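Local coordinates for protein protease Do-like 2, chloroplastic (Arabidopsis thaliana, PDB 4FLN) that is a chloroplast serine protease that makes the primary cut in photodamaged D1 protein of photosystem II, at residues 47-60 with 91-104. Numbering follows the deposited sequence.
Sequences LNAVVKVYCTHTAP and HCVEHDTQVKVKRR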
loop_
_atom_site.group_PDB
_atom_site.type_symbol
_atom_site.label_atom_id
_atom_site.label_comp_id
_atom_site.label_asym_id
_atom_site.label_seq_id
_atom_site.Cartn_x
_atom_site.Cartn_y
_atom_site.Cartn_z
ATOM N N LEU B 47 0.867 15.421 42.334
ATOM C CA LEU B 47 0.323 14.341 41.524
ATOM C C LEU B 47 -0.984 13.817 42.113
ATOM O O LEU B 47 -1.788 13.190 41.419
ATOM C CB LEU B 47 1.339 13.205 41.392
ATOM C CG LEU B 47 2.771 13.622 41.056
ATOM C CD1 LEU B 47 3.554 12.427 40.554
ATOM C CD2 LEU B 47 2.792 14.735 40.020
ATOM N N ASN B 48 -1.196 14.083 43.397
ATOM C CA ASN B 48 -2.392 13.606 44.079
ATOM C C ASN B 48 -3.631 14.405 43.696
ATOM O O ASN B 48 -4.765 14.010 43.983
ATOM C CB ASN B 48 -2.183 13.592 45.595
ATOM C CG ASN B 48 -1.450 12.347 46.068
ATOM O OD1 ASN B 48 -2.064 11.303 46.291
ATOM N ND2 ASN B 48 -0.131 12.448 46.215
ATOM N N ALA B 49 -3.406 15.526 43.025
ATOM C CA ALA B 49 -4.505 16.352 42.561
ATOM C C ALA B 49 -4.987 15.898 41.193
ATOM O O ALA B 49 -6.016 16.365 40.710
ATOM C CB ALA B 49 -4.076 17.799 42.510
ATOM N N VAL B 50 -4.235 14.994 40.567
ATOM C CA VAL B 50 -4.565 14.511 39.227
ATOM C C VAL B 50 -5.448 13.286 39.337
ATOM O O VAL B 50 -5.249 12.446 40.211
ATOM C CB VAL B 50 -3.307 14.166 38.393
ATOM C CG1 VAL B 50 -3.687 13.812 36.963
ATOM C CG2 VAL B 50 -2.340 15.317 38.397
ATOM N N VAL B 51 -6.420 13.190 38.439
ATOM C CA VAL B 51 -7.437 12.148 38.494
ATOM C C VAL B 51 -7.550 11.431 37.150
ATOM O O VAL B 51 -7.328 12.032 36.100
ATOM C CB VAL B 51 -8.804 12.767 38.873
ATOM C CG1 VAL B 51 -9.946 11.947 38.326
ATOM C CG2 VAL B 51 -8.918 12.947 40.379
ATOM N N LYS B 52 -7.880 10.144 37.180
ATOM C CA LYS B 52 -8.132 9.406 35.949
ATOM C C LYS B 52 -9.624 9.455 35.612
ATOM O O LYS B 52 -10.478 9.415 36.506
ATOM C CB LYS B 52 -7.633 7.959 36.056
ATOM C CG LYS B 52 -7.806 7.143 34.769
ATOM C CD LYS B 52 -6.996 5.851 34.792
ATOM C CE LYS B 52 -7.035 5.148 33.435
ATOM N NZ LYS B 52 -5.984 4.098 33.266
ATOM N N VAL B 53 -9.936 9.554 34.325
ATOM C CA VAL B 53 -11.312 9.770 33.889
ATOM C C VAL B 53 -11.831 8.624 33.052
ATOM O O VAL B 53 -11.290 8.335 31.985
ATOM C CB VAL B 53 -11.437 11.056 33.035
ATOM C CG1 VAL B 53 -12.832 11.186 32.466
ATOM C CG2 VAL B 53 -11.069 12.280 33.854
ATOM N N TYR B 54 -12.885 7.976 33.531
ATOM C CA TYR B 54 -13.559 6.947 32.744
ATOM C C TYR B 54 -14.883 7.494 32.241
ATOM O O TYR B 54 -15.676 8.047 33.012
ATOM C CB TYR B 54 -13.815 5.693 33.573
ATOM C CG TYR B 54 -12.583 5.082 34.187
ATOM C CD1 TYR B 54 -12.036 3.917 33.677
ATOM C CD2 TYR B 54 -11.973 5.663 35.288
ATOM C CE1 TYR B 54 -10.910 3.347 34.248
ATOM C CE2 TYR B 54 -10.846 5.105 35.862
ATOM C CZ TYR B 54 -10.319 3.946 35.342
ATOM O OH TYR B 54 -9.198 3.386 35.916
ATOM N N CYS B 55 -15.115 7.334 30.944
ATOM C CA CYS B 55 -16.324 7.849 30.323
ATOM C C CYS B 55 -16.893 6.917 29.264
ATOM O O CYS B 55 -16.175 6.431 28.390
ATOM C CB CYS B 55 -16.064 9.222 29.706
ATOM S SG CYS B 55 -17.386 9.789 28.621
ATOM N N THR B 56 -18.198 6.685 29.347
ATOM C CA THR B 56 -18.901 5.875 28.365
ATOM C C THR B 56 -19.510 6.788 27.315
ATOM O O THR B 56 -20.191 7.750 27.650
ATOM C CB THR B 56 -19.988 5.037 29.038
ATOM O OG1 THR B 56 -19.370 4.100 29.928
ATOM C CG2 THR B 56 -20.791 4.282 28.012
ATOM N N HIS B 57 -19.258 6.488 26.044
ATOM C CA HIS B 57 -19.660 7.370 24.952
ATOM C C HIS B 57 -20.743 6.776 24.071
ATOM O O HIS B 57 -20.525 5.757 23.423
ATOM C CB HIS B 57 -18.452 7.713 24.074
ATOM C CG HIS B 57 -17.352 8.414 24.807
ATOM N ND1 HIS B 57 -17.278 9.786 24.901
ATOM C CD2 HIS B 57 -16.292 7.931 25.496
ATOM C CE1 HIS B 57 -16.217 10.118 25.612
ATOM N NE2 HIS B 57 -15.601 9.011 25.985
ATOM N N THR B 58 -21.913 7.407 24.044
ATOM C CA THR B 58 -22.889 7.076 23.016
ATOM C C THR B 58 -23.120 8.270 22.114
ATOM O O THR B 58 -23.818 9.206 22.484
ATOM C CB THR B 58 -24.242 6.685 23.618
ATOM O OG1 THR B 58 -24.042 5.769 24.703
ATOM C CG2 THR B 58 -25.124 6.050 22.551
ATOM N N ALA B 59 -22.569 8.214 20.910
ATOM C CA ALA B 59 -22.780 9.266 19.934
ATOM C C ALA B 59 -23.977 8.916 19.068
ATOM O O ALA B 59 -24.334 7.747 18.959
ATOM C CB ALA B 59 -21.543 9.443 19.081
ATOM N N PRO B 60 -24.615 9.928 18.462
ATOM C CA PRO B 60 -25.676 9.683 17.483
ATOM C C PRO B 60 -25.067 9.350 16.133
ATOM O O PRO B 60 -23.968 9.806 15.840
ATOM C CB PRO B 60 -26.375 11.035 17.405
ATOM C CG PRO B 60 -25.275 12.006 17.614
ATOM C CD PRO B 60 -24.322 11.365 18.599
ATOM N N HIS B 91 -13.531 16.635 25.096
ATOM C CA HIS B 91 -13.573 15.410 24.303
ATOM C C HIS B 91 -13.488 14.158 25.180
ATOM O O HIS B 91 -13.939 13.082 24.783
ATOM C CB HIS B 91 -12.517 15.410 23.187
ATOM C CG HIS B 91 -11.158 14.940 23.618
ATOM N ND1 HIS B 91 -10.056 15.768 23.644
ATOM C CD2 HIS B 91 -10.718 13.720 24.012
ATOM C CE1 HIS B 91 -9.001 15.082 24.045
ATOM N NE2 HIS B 91 -9.374 13.835 24.270
ATOM N N CYS B 92 -12.942 14.297 26.381
ATOM C CA CYS B 92 -12.937 13.180 27.327
ATOM C C CYS B 92 -14.360 12.772 27.732
ATOM O O CYS B 92 -14.680 11.591 27.755
ATOM C CB CYS B 92 -12.097 13.499 28.578
ATOM S SG CYS B 92 -10.357 13.847 28.247
ATOM N N VAL B 93 -15.187 13.756 28.074
ATOM C CA VAL B 93 -16.556 13.526 28.524
ATOM C C VAL B 93 -17.591 13.700 27.419
ATOM O O VAL B 93 -18.790 13.684 27.675
ATOM C CB VAL B 93 -16.930 14.455 29.679
ATOM C CG1 VAL B 93 -16.121 14.113 30.916
ATOM C CG2 VAL B 93 -16.728 15.907 29.270
ATOM N N GLU B 94 -17.127 13.915 26.197
ATOM C CA GLU B 94 -18.024 14.125 25.071
ATOM C C GLU B 94 -19.101 13.033 24.960
ATOM O O GLU B 94 -18.811 11.850 25.126
ATOM C CB GLU B 94 -17.208 14.217 23.784
ATOM C CG GLU B 94 -17.904 13.676 22.562
ATOM C CD GLU B 94 -17.110 13.931 21.293
ATOM O OE1 GLU B 94 -17.118 13.057 20.392
ATOM O OE2 GLU B 94 -16.484 15.011 21.199
ATOM N N HIS B 95 -20.339 13.453 24.687
ATOM C CA HIS B 95 -21.501 12.556 24.604
ATOM C C HIS B 95 -21.588 11.605 25.794
ATOM O O HIS B 95 -21.830 10.409 25.624
ATOM C CB HIS B 95 -21.493 11.735 23.310
ATOM C CG HIS B 95 -21.677 12.544 22.065
ATOM N ND1 HIS B 95 -20.664 12.743 21.151
ATOM C CD2 HIS B 95 -22.759 13.195 21.574
ATOM C CE1 HIS B 95 -21.112 13.483 20.152
ATOM N NE2 HIS B 95 -22.381 13.770 20.383
ATOM N N ASP B 96 -21.420 12.137 26.997
ATOM C CA ASP B 96 -21.280 11.279 28.163
ATOM C C ASP B 96 -22.569 10.544 28.521
ATOM O O ASP B 96 -23.601 11.159 28.791
ATOM C CB ASP B 96 -20.771 12.093 29.365
ATOM C CG ASP B 96 -21.781 13.116 29.860
ATOM O OD1 ASP B 96 -22.055 14.088 29.124
ATOM O OD2 ASP B 96 -22.291 12.951 30.994
ATOM N N THR B 97 -22.499 9.218 28.516
ATOM C CA THR B 97 -23.565 8.394 29.066
ATOM C C THR B 97 -23.403 8.350 30.576
ATOM O O THR B 97 -24.359 8.523 31.332
ATOM C CB THR B 97 -23.505 6.974 28.515
ATOM O OG1 THR B 97 -23.811 6.996 27.115
ATOM C CG2 THR B 97 -24.500 6.092 29.236
ATOM N N GLN B 98 -22.169 8.110 31.002
ATOM C CA GLN B 98 -21.797 8.207 32.403
ATOM C C GLN B 98 -20.309 8.547 32.506
ATOM O O GLN B 98 -19.516 8.252 31.601
ATOM C CB GLN B 98 -22.116 6.911 33.152
ATOM C CG GLN B 98 -21.350 5.704 32.652
ATOM C CD GLN B 98 -21.670 4.445 33.428
ATOM O OE1 GLN B 98 -20.843 3.541 33.523
ATOM N NE2 GLN B 98 -22.877 4.375 33.985
ATOM N N VAL B 99 -19.939 9.180 33.609
ATOM C CA VAL B 99 -18.580 9.631 33.789
ATOM C C VAL B 99 -18.115 9.290 35.195
ATOM O O VAL B 99 -18.778 9.619 36.192
ATOM C CB VAL B 99 -18.475 11.139 33.533
ATOM C CG1 VAL B 99 -17.057 11.630 33.800
ATOM C CG2 VAL B 99 -18.898 11.452 32.105
ATOM N N LYS B 100 -16.978 8.610 35.268
ATOM C CA LYS B 100 -16.468 8.118 36.538
ATOM C C LYS B 100 -15.024 8.556 36.709
ATOM O O LYS B 100 -14.266 8.633 35.744
ATOM C CB LYS B 100 -16.569 6.590 36.584
ATOM C CG LYS B 100 -17.431 5.996 35.467
ATOM C CD LYS B 100 -16.901 4.645 34.991
ATOM C CE LYS B 100 -17.641 4.146 33.753
ATOM N NZ LYS B 100 -17.020 2.914 33.174
ATOM N N VAL B 101 -14.636 8.853 37.937
ATOM C CA VAL B 101 -13.275 9.304 38.176
ATOM C C VAL B 101 -12.617 8.534 39.315
ATOM O O VAL B 101 -13.279 8.107 40.263
ATOM C CB VAL B 101 -13.225 10.808 38.464
ATOM C CG1 VAL B 101 -13.577 11.583 37.211
ATOM C CG2 VAL B 101 -14.171 11.157 39.602
ATOM N N LYS B 102 -11.308 8.360 39.216
ATOM C CA LYS B 102 -10.593 7.544 40.180
ATOM C C LYS B 102 -9.412 8.326 40.737
ATOM O O LYS B 102 -8.594 8.848 39.986
ATOM C CB LYS B 102 -10.136 6.239 39.519
ATOM C CG LYS B 102 -9.592 5.183 40.464
ATOM C CD LYS B 102 -9.358 3.873 39.715
ATOM C CE LYS B 102 -8.714 2.798 40.593
ATOM N NZ LYS B 102 -7.262 3.048 40.851
ATOM N N ARG B 103 -9.346 8.427 42.058
ATOM C CA ARG B 103 -8.242 9.111 42.719
ATOM C C ARG B 103 -6.969 8.279 42.574
ATOM O O ARG B 103 -7.032 7.071 42.365
ATOM C CB ARG B 103 -8.575 9.350 44.198
ATOM C CG ARG B 103 -8.575 10.809 44.610
ATOM C CD ARG B 103 -9.767 11.136 45.487
ATOM N NE ARG B 103 -9.835 10.291 46.680
ATOM C CZ ARG B 103 -9.480 10.684 47.899
ATOM N NH1 ARG B 103 -9.030 11.920 48.098
ATOM N NH2 ARG B 103 -9.579 9.844 48.923
ATOM N N ARG B 104 -5.810 8.923 42.662
ATOM C CA ARG B 104 -4.558 8.184 42.626
ATOM C C ARG B 104 -4.361 7.446 43.940
ATOM O O ARG B 104 -4.375 8.054 45.013
ATOM C CB ARG B 104 -3.388 9.127 42.397
ATOM C CG ARG B 104 -2.088 8.406 42.153
ATOM C CD ARG B 104 -0.938 9.169 42.744
ATOM N NE ARG B 104 0.329 8.754 42.162
ATOM C CZ ARG B 104 1.506 9.237 42.541
ATOM N NH1 ARG B 104 1.564 10.146 43.508
ATOM N NH2 ARG B 104 2.621 8.810 41.957
#
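H57 meets the loop that follows the helical turn 91-93, at the seam where strand 50-57 pairs antiparallel with strand 96-102 to close the N-terminal six-stranded barrel of this trypsin-like fold. Its ND1 donates to the carbonyl oxygen of E94 at 2.6 Å, a bond bent to 133° at the hydrogen, and E94 O lies tilted from the ring plane. C92 O lies at the ring edge near CE1, while SG of C55 rests over one face, offset toward the rim. With CG anti to its own carbonyl carbon (chi1 -60°), the H57 ring swings to the turn and its NE2 bonds to S74 OG on strand 72-82, so both ring nitrogens are engaged. A leucine in its place would probably leave E94 O and S74 OG without the partner they share and weaken the tie between the two segments here. H91 belongs by similarity to the charge relay system with D122 and S200, and the contact thus ties the barrel seam to the segment carrying it.

Toward the strand's N-terminal end, paired bonds link Y54 with K100 and K52 with K102; K100 N to Y54 O is nearly straight (176°). On the face bearing Y54, K100 lays its CD 3.6 Å from Y54 CB, and K102 CB approaches the tyrosine ring edge near CE2. On the opposite face V53 and C55 pack against V101 and V99, respectively, and V101 also touches V128. At the far end the R104 guanidinium turns one face to L47 CB. C-terminal to H57, A59 CA makes a CH-pi contact over the face of the H95 ring, 4.2 Å from its centroid, and T58 OG1 hydrogen-bonds T97 OG1 at 2.7 Å.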